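Local structure of methyl-coenzyme M reductase gamma subunit (Methermicoccus shengliensis DSM 18856, 7NKG) at residues R30-E35 and Y134-I139; S52-L57 and G80-Y85; T89-N94 and P146-L151; T182-K187 and K197-K202. The protein is the gamma subunit of methyl-coenzyme M reductase, the factor 430 enzyme that releases methane from methyl-coenzyme M and coenzyme B, and contributes residues to the cofactor pocket. One frame throughout, in Å; residues are numbered along the deposited sequence.

Contact 1: residues R30-E35 and Y134-I139; sequences REISDE and YGKMSI
K136 and I139, one helical turn apart, are the residues of helix 128-140 that meet the extended run R30-I32 and the start of helix 34-41. K136 comes first, its chain extended as far as CE and bent only at the last torsion (chi4 66°), which turns NZ to within 2.9 Å of I32 O. The same ammonium pairs with E140 OE2 in its own helix, and D34 OD1 is a longer, weaker ionic partner 4.0 Å from NZ. S138 lies on another side of the helix, where OG donates to G135 O at 2.7 Å and takes the indole NH of W88. Here a loop that leads into a helix, with S33 at its N-cap, packs against the C-terminal part of a second helix. I139 closes the contact with both its side chain and its carbonyl. Its CG2 meets I32 CG2 at 3.6 Å, the two side chains crossing at about a right angle, and I40 of helix 34-41 touches both isoleucines. I139 O receives R30 NH1 at 2.8 Å, with an N-H...O angle of 154° and the oxygen near the guanidinium plane. That NH1 also donates to T141 O, just past the helix.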
# COMPACT_ATOMS: atom_id res chain seq x y z
N ARG C 30 48.08 27.70 16.61
CA ARG C 30 48.72 27.80 15.29
C ARG C 30 48.01 28.87 14.46
O ARG C 30 46.92 29.34 14.82
CB ARG C 30 48.67 26.44 14.56
CG ARG C 30 47.25 25.97 14.24
CD ARG C 30 47.22 24.50 13.86
NE ARG C 30 47.52 23.63 15.00
CZ ARG C 30 46.66 23.28 15.96
NH1 ARG C 30 45.41 23.72 15.93
NH2 ARG C 30 47.05 22.49 16.94
N GLU C 31 48.64 29.27 13.34
CA GLU C 31 48.08 30.29 12.47
C GLU C 31 47.87 29.76 11.07
O GLU C 31 48.70 29.00 10.56
CB GLU C 31 49.01 31.50 12.42
CG GLU C 31 49.13 32.21 13.75
CD GLU C 31 49.87 33.53 13.66
OE1 GLU C 31 50.89 33.60 12.94
OE2 GLU C 31 49.43 34.50 14.33
N ILE C 32 46.79 30.21 10.42
CA ILE C 32 46.52 29.91 9.03
C ILE C 32 46.18 31.23 8.35
O ILE C 32 45.39 32.01 8.89
CB ILE C 32 45.42 28.84 8.80
CG1 ILE C 32 45.34 28.48 7.29
CG2 ILE C 32 44.04 29.31 9.31
CD1 ILE C 32 44.70 27.16 7.00
N SER C 33 46.76 31.49 7.17
CA SER C 33 46.44 32.72 6.44
C SER C 33 45.02 32.62 5.85
O SER C 33 44.48 31.52 5.68
CB SER C 33 47.45 32.96 5.33
OG SER C 33 47.31 32.01 4.28
N ASP C 34 44.43 33.77 5.50
CA ASP C 34 43.10 33.78 4.90
C ASP C 34 43.07 33.01 3.58
O ASP C 34 42.14 32.23 3.36
CB ASP C 34 42.63 35.23 4.66
CG ASP C 34 42.36 36.03 5.92
OD1 ASP C 34 42.11 35.41 6.98
OD2 ASP C 34 42.41 37.27 5.86
N GLU C 35 44.09 33.17 2.73
CA GLU C 35 44.10 32.47 1.43
C GLU C 35 44.34 30.98 1.57
O GLU C 35 43.73 30.20 0.83
CB GLU C 35 45.10 33.12 0.48
CG GLU C 35 44.58 34.44 -0.03
CD GLU C 35 45.51 35.23 -0.91
OE1 GLU C 35 46.72 34.92 -0.98
OE2 GLU C 35 45.01 36.18 -1.56
N TYR C 134 34.30 30.81 11.30
CA TYR C 134 34.21 29.61 12.11
C TYR C 134 35.40 28.68 11.78
O TYR C 134 36.05 28.18 12.70
CB TYR C 134 32.85 28.87 11.88
CG TYR C 134 32.90 27.42 12.29
CD1 TYR C 134 32.85 27.06 13.63
CD2 TYR C 134 33.13 26.42 11.36
CE1 TYR C 134 33.02 25.74 14.03
CE2 TYR C 134 33.32 25.10 11.74
CZ TYR C 134 33.25 24.76 13.08
OH TYR C 134 33.42 23.46 13.47
N GLY C 135 35.64 28.42 10.49
CA GLY C 135 36.70 27.54 10.02
C GLY C 135 38.07 27.90 10.56
O GLY C 135 38.82 27.03 11.00
N LYS C 136 38.37 29.21 10.60
CA LYS C 136 39.65 29.70 11.13
C LYS C 136 39.79 29.29 12.61
O LYS C 136 40.81 28.74 12.99
CB LYS C 136 39.72 31.22 10.98
CG LYS C 136 41.08 31.81 11.30
CD LYS C 136 41.06 33.33 11.16
CE LYS C 136 42.42 33.96 11.36
NZ LYS C 136 43.38 33.57 10.29
N MET C 137 38.76 29.52 13.43
CA MET C 137 38.81 29.14 14.84
C MET C 137 38.86 27.62 14.99
O MET C 137 39.57 27.12 15.85
CB MET C 137 37.61 29.71 15.60
CG MET C 137 37.66 31.23 15.71
SD MET C 137 36.11 31.90 16.30
CE MET C 137 36.38 33.63 16.03
N SER C 138 38.15 26.86 14.13
CA SER C 138 38.15 25.41 14.19
C SER C 138 39.54 24.80 13.94
O SER C 138 39.81 23.69 14.41
CB SER C 138 37.14 24.82 13.21
OG SER C 138 37.61 24.79 11.87
N ILE C 139 40.38 25.49 13.16
CA ILE C 139 41.70 24.95 12.81
C ILE C 139 42.86 25.57 13.61
O ILE C 139 43.86 24.89 13.85
CB ILE C 139 41.95 25.07 11.27
CG1 ILE C 139 43.09 24.11 10.81
CG2 ILE C 139 42.28 26.51 10.83
CD1 ILE C 139 43.01 23.71 9.31

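Contact 2: residues S52-L57 and G80-Y85; sequences STHPPL and GDRIRY
R82 reaches S52 and H54, its guanidinium laid so that one face receives S52 O, which sits 3.2 Å from NH2, above the plane and toward the rim. The angle is poor for a hydrogen bond, so this is a carbonyl resting against a flat cation. NH1 is hydrogen-bonded instead to the backbone of another protein chain of the assembly. H54 crosses R82 at about a right angle, ring and guanidinium planes 62° apart, and CD2 at the ring edge comes 3.9 Å from R82 NH1. T53 brings its methyl CG2 to 3.7 Å from D81 O; with CG2 beside the backbone N, the methyl also lies close to G80 O. That carbonyl accepts T53 N at 2.9 Å, almost straight in line with its C=O, and the CA-H of S52 approaches it too. S52 OG and D81 OD1 share a water, 2.8 Å from OG and 2.7 Å from OD1, while D81 OD2 is held by R129. S52 and D81 form a single beta bridge just where helix 75-79 ends at G80 in a Schellman motif, a helix stop that leads here into strand 83-90.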
# COMPACT_ATOMS: atom_id res chain seq x y z
N SER C 52 27.68 35.26 -4.70
CA SER C 52 26.35 35.44 -4.13
C SER C 52 25.40 34.38 -4.66
O SER C 52 25.67 33.72 -5.68
CB SER C 52 25.80 36.81 -4.51
OG SER C 52 26.50 37.88 -3.90
N THR C 53 24.26 34.22 -3.98
CA THR C 53 23.18 33.38 -4.46
C THR C 53 22.52 34.16 -5.65
O THR C 53 22.69 35.39 -5.76
CB THR C 53 22.14 33.19 -3.34
OG1 THR C 53 21.65 34.49 -2.97
CG2 THR C 53 22.72 32.43 -2.13
N HIS C 54 21.76 33.47 -6.49
CA HIS C 54 21.03 34.08 -7.61
C HIS C 54 19.64 33.46 -7.63
O HIS C 54 19.35 32.57 -8.43
CB HIS C 54 21.79 33.90 -8.93
CG HIS C 54 23.13 34.56 -8.89
ND1 HIS C 54 23.25 35.94 -8.91
CD2 HIS C 54 24.35 34.01 -8.68
CE1 HIS C 54 24.55 36.19 -8.78
NE2 HIS C 54 25.25 35.06 -8.63
N PRO C 55 18.79 33.85 -6.66
CA PRO C 55 17.44 33.24 -6.59
C PRO C 55 16.51 33.79 -7.66
O PRO C 55 16.77 34.86 -8.22
CB PRO C 55 16.97 33.60 -5.18
CG PRO C 55 17.72 34.84 -4.82
CD PRO C 55 18.99 34.86 -5.61
N PRO C 56 15.39 33.10 -7.95
CA PRO C 56 14.46 33.62 -8.96
C PRO C 56 13.83 34.94 -8.54
O PRO C 56 13.77 35.27 -7.35
CB PRO C 56 13.44 32.50 -9.15
CG PRO C 56 13.56 31.64 -7.95
CD PRO C 56 14.92 31.83 -7.36
N LEU C 57 13.35 35.69 -9.52
CA LEU C 57 12.74 37.01 -9.36
C LEU C 57 11.67 37.02 -8.23
O LEU C 57 11.69 37.90 -7.38
CB LEU C 57 12.10 37.47 -10.69
CG LEU C 57 13.02 37.58 -11.93
CD1 LEU C 57 12.22 37.50 -13.21
CD2 LEU C 57 13.79 38.86 -11.93
N GLY C 80 24.51 38.07 0.97
CA GLY C 80 23.89 37.06 0.13
C GLY C 80 24.84 35.96 -0.27
O GLY C 80 24.64 35.33 -1.31
N ASP C 81 25.84 35.63 0.59
CA ASP C 81 26.80 34.56 0.25
C ASP C 81 26.11 33.24 0.06
O ASP C 81 25.05 33.00 0.64
CB ASP C 81 27.84 34.36 1.36
CG ASP C 81 28.80 35.50 1.62
OD1 ASP C 81 28.81 36.46 0.82
OD2 ASP C 81 29.55 35.42 2.60
N ARG C 82 26.75 32.34 -0.70
CA ARG C 82 26.25 30.98 -0.83
C ARG C 82 26.48 30.24 0.50
O ARG C 82 27.37 30.61 1.27
CB ARG C 82 26.99 30.26 -1.96
CG ARG C 82 26.77 30.93 -3.32
CD ARG C 82 27.19 30.06 -4.50
NE ARG C 82 26.13 29.96 -5.51
CZ ARG C 82 26.11 30.53 -6.73
NH1 ARG C 82 25.07 30.33 -7.54
NH2 ARG C 82 27.12 31.29 -7.14
N ILE C 83 25.67 29.21 0.76
CA ILE C 83 25.87 28.39 1.95
C ILE C 83 27.01 27.42 1.63
O ILE C 83 26.88 26.62 0.70
CB ILE C 83 24.58 27.62 2.35
CG1 ILE C 83 23.40 28.59 2.67
CG2 ILE C 83 24.85 26.65 3.54
CD1 ILE C 83 23.59 29.53 3.89
N ARG C 84 28.07 27.46 2.43
CA ARG C 84 29.22 26.56 2.29
C ARG C 84 29.50 25.83 3.61
O ARG C 84 28.87 26.13 4.61
CB ARG C 84 30.46 27.34 1.81
CG ARG C 84 30.29 27.99 0.46
CD ARG C 84 29.95 27.03 -0.66
NE ARG C 84 30.13 27.69 -1.95
CZ ARG C 84 29.66 27.25 -3.11
NH1 ARG C 84 29.90 27.93 -4.23
NH2 ARG C 84 28.97 26.12 -3.17
N TYR C 85 30.48 24.91 3.62
CA TYR C 85 30.71 24.09 4.80
C TYR C 85 32.17 23.91 5.21
O TYR C 85 33.09 24.10 4.40
CB TYR C 85 30.06 22.74 4.53
CG TYR C 85 30.85 21.92 3.56
CD1 TYR C 85 30.69 22.07 2.19
CD2 TYR C 85 31.83 21.05 4.00
CE1 TYR C 85 31.54 21.45 1.29
CE2 TYR C 85 32.65 20.38 3.11
CZ TYR C 85 32.57 20.65 1.77
OH TYR C 85 33.34 19.90 0.93
O HOH W 1 28.10 37.41 -1.59

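Contact 3: residues T89-N94 and P146-L151; sequences TDSMYN and PALAGL
Two antiparallel strands, the end of 83-90 and the short strand 149-151, outermost in this chain's sheet, pair here beside the factor 430 pocket. T89 and G150 form a hydrogen-bonded pair, T89 N giving to G150 O at 2.9 Å and G150 N returning to T89 O at 3.0 Å. The next pair, D90 and A149, is non-hydrogen-bonded; their side chains share a face, and A149 CB lies 3.3 Å from D90 OD1, the oxygen that also makes a salt bridge with R102. T89 OG1, beside its own backbone N (chi1 -64°), bonds to G120 O, a residue of the factor 430 pocket. Beyond the strands S91 N donates to L148 O at 2.8 Å, and S91 CB packs against that same oxygen. L148 sets its two branches against the turn, CD1 lying 3.5 Å from Y93 O and also near N94 O, with CD2 close to Y93 O and S91 CB. An alanine here would probably leave the carbonyls of Y93 and N94 without their apolar cover and open a gap against L163. The turn itself is tied by Y93 N to S91 OG at 3.1 Å: an ST turn, running into an inverse gamma turn at Y93, follows the antiparallel pair where strand 83-90 ends.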
# COMPACT_ATOMS: atom_id res chain seq x y z
N THR C 89 36.97 15.48 10.77
CA THR C 89 37.03 14.11 11.27
C THR C 89 38.06 14.16 12.39
O THR C 89 39.12 14.75 12.22
CB THR C 89 37.41 13.13 10.19
OG1 THR C 89 36.37 13.13 9.20
CG2 THR C 89 37.60 11.71 10.73
N ASP C 90 37.73 13.55 13.54
CA ASP C 90 38.61 13.61 14.72
C ASP C 90 38.89 12.21 15.27
O ASP C 90 37.94 11.49 15.57
CB ASP C 90 37.94 14.46 15.80
CG ASP C 90 37.80 15.91 15.37
OD1 ASP C 90 38.83 16.59 15.30
OD2 ASP C 90 36.66 16.35 15.10
N SER C 91 40.17 11.85 15.42
CA SER C 91 40.52 10.53 15.95
C SER C 91 39.96 10.29 17.33
O SER C 91 39.95 11.19 18.18
CB SER C 91 42.03 10.35 16.01
OG SER C 91 42.38 9.03 16.38
N MET C 92 39.54 9.06 17.59
CA MET C 92 39.14 8.67 18.94
C MET C 92 40.37 8.46 19.86
O MET C 92 40.19 8.32 21.07
CB MET C 92 38.26 7.42 18.87
CG MET C 92 36.88 7.75 18.32
SD MET C 92 35.79 6.36 18.16
CE MET C 92 35.53 5.92 19.87
N TYR C 93 41.61 8.53 19.31
CA TYR C 93 42.84 8.43 20.09
C TYR C 93 43.22 9.81 20.60
O TYR C 93 44.25 10.37 20.25
CB TYR C 93 43.94 7.75 19.26
CG TYR C 93 43.56 6.30 19.05
CD1 TYR C 93 43.55 5.41 20.11
CD2 TYR C 93 42.99 5.89 17.85
CE1 TYR C 93 43.01 4.14 19.98
CE2 TYR C 93 42.50 4.60 17.69
CZ TYR C 93 42.52 3.72 18.76
OH TYR C 93 42.01 2.46 18.64
N ASN C 94 42.33 10.34 21.42
CA ASN C 94 42.50 11.61 22.12
C ASN C 94 42.71 12.80 21.22
O ASN C 94 43.33 13.80 21.65
CB ASN C 94 43.62 11.52 23.15
CG ASN C 94 43.37 10.46 24.17
OD1 ASN C 94 42.22 10.17 24.51
ND2 ASN C 94 44.44 9.87 24.70
N PRO C 146 46.62 18.80 14.13
CA PRO C 146 46.64 18.55 12.67
C PRO C 146 46.95 17.11 12.26
O PRO C 146 46.74 16.77 11.09
CB PRO C 146 47.68 19.56 12.18
CG PRO C 146 48.57 19.79 13.34
CD PRO C 146 47.68 19.74 14.54
N ALA C 147 47.46 16.26 13.19
CA ALA C 147 47.70 14.84 12.90
C ALA C 147 46.45 14.02 13.27
O ALA C 147 46.03 13.15 12.48
CB ALA C 147 48.90 14.33 13.70
N LEU C 148 45.89 14.23 14.48
CA LEU C 148 44.74 13.44 14.93
C LEU C 148 43.43 13.89 14.31
O LEU C 148 42.45 13.15 14.43
CB LEU C 148 44.63 13.46 16.46
CG LEU C 148 45.83 12.89 17.23
CD1 LEU C 148 45.71 13.20 18.71
CD2 LEU C 148 45.96 11.38 17.04
N ALA C 149 43.39 15.03 13.61
CA ALA C 149 42.17 15.52 12.98
C ALA C 149 42.46 15.86 11.52
O ALA C 149 43.62 16.06 11.14
CB ALA C 149 41.69 16.75 13.73
N GLY C 150 41.41 15.92 10.71
CA GLY C 150 41.56 16.31 9.31
C GLY C 150 40.28 16.86 8.75
O GLY C 150 39.19 16.39 9.11
N LEU C 151 40.39 17.89 7.91
CA LEU C 151 39.23 18.47 7.22
C LEU C 151 38.91 17.50 6.10
O LEU C 151 39.78 17.21 5.27
CB LEU C 151 39.57 19.83 6.62
CG LEU C 151 39.56 21.00 7.58
CD1 LEU C 151 40.34 22.13 7.00
CD2 LEU C 151 38.15 21.46 7.89

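Contact 4: residues T182-K187 and K197-K202; sequences TIIMDK and KVDLGK
T182 OG1 stands anti to its backbone N (chi1 -163°), and D199 CG does the same on the facing strand (chi1 -172°), which brings hydroxyl and carboxylate together with the two side chains crossing at about a right angle. OG1 donates to OD1 at 2.6 Å, on the syn side of the oxygen and 21° out of the carboxylate plane. From the anti side G201 N gives a second bond to OD1, 2.9 Å long, closing an Asx turn, so two donors grip one oxygen. A water bonds to T182 OG1 at 2.7 Å and only weakly to D199 OD2. A valine in place of T182 would probably leave D199 OD1 with the G201 amide alone of these two donors and cost the water its firmer partner. Farther along, M185 and V198 form a hydrogen-bonded antiparallel pair, M185 N meeting V198 O at 2.9 Å, while L200 N bonds to I183 O at 2.8 Å. On the face of I184, its CD1 lies 3.9 Å from K197 CE, the lysine chain running obliquely over the isoleucine. M185 points to the opposite face, where its CB is met by L200 CD1 at 4.0 Å. The two strands form a beta hairpin at one side of a three-stranded antiparallel sheet: strand 176-179 flanks 182-187 on its other edge, and I40 of helix 34-41 packs on M185 and V198.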
# COMPACT_ATOMS: atom_id res chain seq x y z
N THR C 182 56.43 18.42 9.93
CA THR C 182 55.23 19.27 10.01
C THR C 182 54.07 18.66 9.24
O THR C 182 54.30 17.83 8.35
CB THR C 182 55.52 20.69 9.48
OG1 THR C 182 54.48 21.58 9.94
CG2 THR C 182 55.69 20.73 7.94
N ILE C 183 52.83 19.06 9.56
CA ILE C 183 51.67 18.53 8.84
C ILE C 183 51.46 19.40 7.62
O ILE C 183 51.26 20.62 7.75
CB ILE C 183 50.40 18.45 9.71
CG1 ILE C 183 50.61 17.41 10.85
CG2 ILE C 183 49.16 18.12 8.81
CD1 ILE C 183 50.53 15.89 10.45
N ILE C 184 51.44 18.77 6.45
CA ILE C 184 51.20 19.45 5.19
C ILE C 184 49.87 19.00 4.65
O ILE C 184 49.66 17.80 4.50
CB ILE C 184 52.33 19.10 4.16
CG1 ILE C 184 53.70 19.67 4.61
CG2 ILE C 184 51.96 19.54 2.72
CD1 ILE C 184 53.81 21.17 4.74
N MET C 185 49.02 19.95 4.26
CA MET C 185 47.77 19.68 3.59
C MET C 185 47.92 20.26 2.17
O MET C 185 48.11 21.47 2.02
CB MET C 185 46.60 20.36 4.32
CG MET C 185 45.28 19.99 3.73
SD MET C 185 43.88 20.54 4.71
CE MET C 185 42.58 19.69 3.80
N ASP C 186 47.91 19.41 1.14
CA ASP C 186 48.11 19.84 -0.25
C ASP C 186 46.95 19.44 -1.19
O ASP C 186 47.12 19.39 -2.40
CB ASP C 186 49.47 19.35 -0.77
CG ASP C 186 49.66 17.85 -0.75
OD1 ASP C 186 48.67 17.12 -0.49
OD2 ASP C 186 50.81 17.39 -0.98
N LYS C 187 45.77 19.16 -0.60
CA LYS C 187 44.53 18.89 -1.32
C LYS C 187 43.44 19.61 -0.52
O LYS C 187 43.60 19.82 0.69
CB LYS C 187 44.23 17.40 -1.37
CG LYS C 187 45.39 16.53 -1.82
CD LYS C 187 44.92 15.13 -2.15
CE LYS C 187 46.11 14.26 -2.46
NZ LYS C 187 45.71 12.86 -2.71
N LYS C 197 51.13 24.07 -0.98
CA LYS C 197 51.27 23.25 0.21
C LYS C 197 50.85 24.16 1.36
O LYS C 197 51.35 25.29 1.46
CB LYS C 197 52.73 22.79 0.40
CG LYS C 197 53.09 21.59 -0.44
CD LYS C 197 54.56 21.18 -0.33
CE LYS C 197 55.20 21.15 1.07
NZ LYS C 197 56.35 20.20 1.20
N VAL C 198 49.90 23.71 2.19
CA VAL C 198 49.48 24.49 3.34
C VAL C 198 50.10 23.83 4.57
O VAL C 198 49.93 22.62 4.79
CB VAL C 198 47.94 24.63 3.45
CG1 VAL C 198 47.55 25.33 4.75
CG2 VAL C 198 47.40 25.40 2.25
N ASP C 199 50.84 24.60 5.35
CA ASP C 199 51.52 24.11 6.54
C ASP C 199 50.63 24.28 7.76
O ASP C 199 50.43 25.40 8.24
CB ASP C 199 52.85 24.88 6.72
CG ASP C 199 53.75 24.34 7.81
OD1 ASP C 199 53.30 23.47 8.59
OD2 ASP C 199 54.91 24.80 7.89
N LEU C 200 50.10 23.16 8.27
CA LEU C 200 49.27 23.16 9.48
C LEU C 200 50.06 22.99 10.79
O LEU C 200 49.45 22.90 11.85
CB LEU C 200 48.17 22.10 9.37
CG LEU C 200 47.24 22.18 8.15
CD1 LEU C 200 46.18 21.09 8.21
CD2 LEU C 200 46.56 23.55 8.03
N GLY C 201 51.39 23.01 10.72
CA GLY C 201 52.21 22.99 11.91
C GLY C 201 52.39 21.64 12.53
O GLY C 201 52.01 20.61 11.97
N LYS C 202 52.97 21.66 13.72
CA LYS C 202 53.33 20.43 14.40
C LYS C 202 52.14 19.69 15.00
O LYS C 202 51.19 20.34 15.47
CB LYS C 202 54.35 20.71 15.51
CG LYS C 202 53.79 21.46 16.72
CD LYS C 202 54.88 22.07 17.59
CE LYS C 202 54.31 22.93 18.71
NZ LYS C 202 53.77 24.24 18.26
O HOH W 2 55.71 23.79 10.96

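In the fold
Contacts 1, 3 and 4 meet as neighbours, while contact 2 stands apart. Contact 1 lies against contact 4, their centres 13 Å apart, through I139 CD1 and L200 CD2 at 3.8 Å. It touches contact 3 where I139 CD1 meets L151 CD1 at 3.9 Å. P146 joins contacts 3 and 4, its CG 3.4 Å from K202 O. Contact 2 shares strand 83-90 with contact 3 but lies at the strand's opposite end, the centres 32 Å apart. Both contacts touch other protein chains, but the contact 3 end also lies by the cofactor: the T89 side chain is about 6 Å from factor 430 and about 11 Å from 1-thioethanesulfonic acid, whereas M185 in contact 4 is about 14 Å from factor 430.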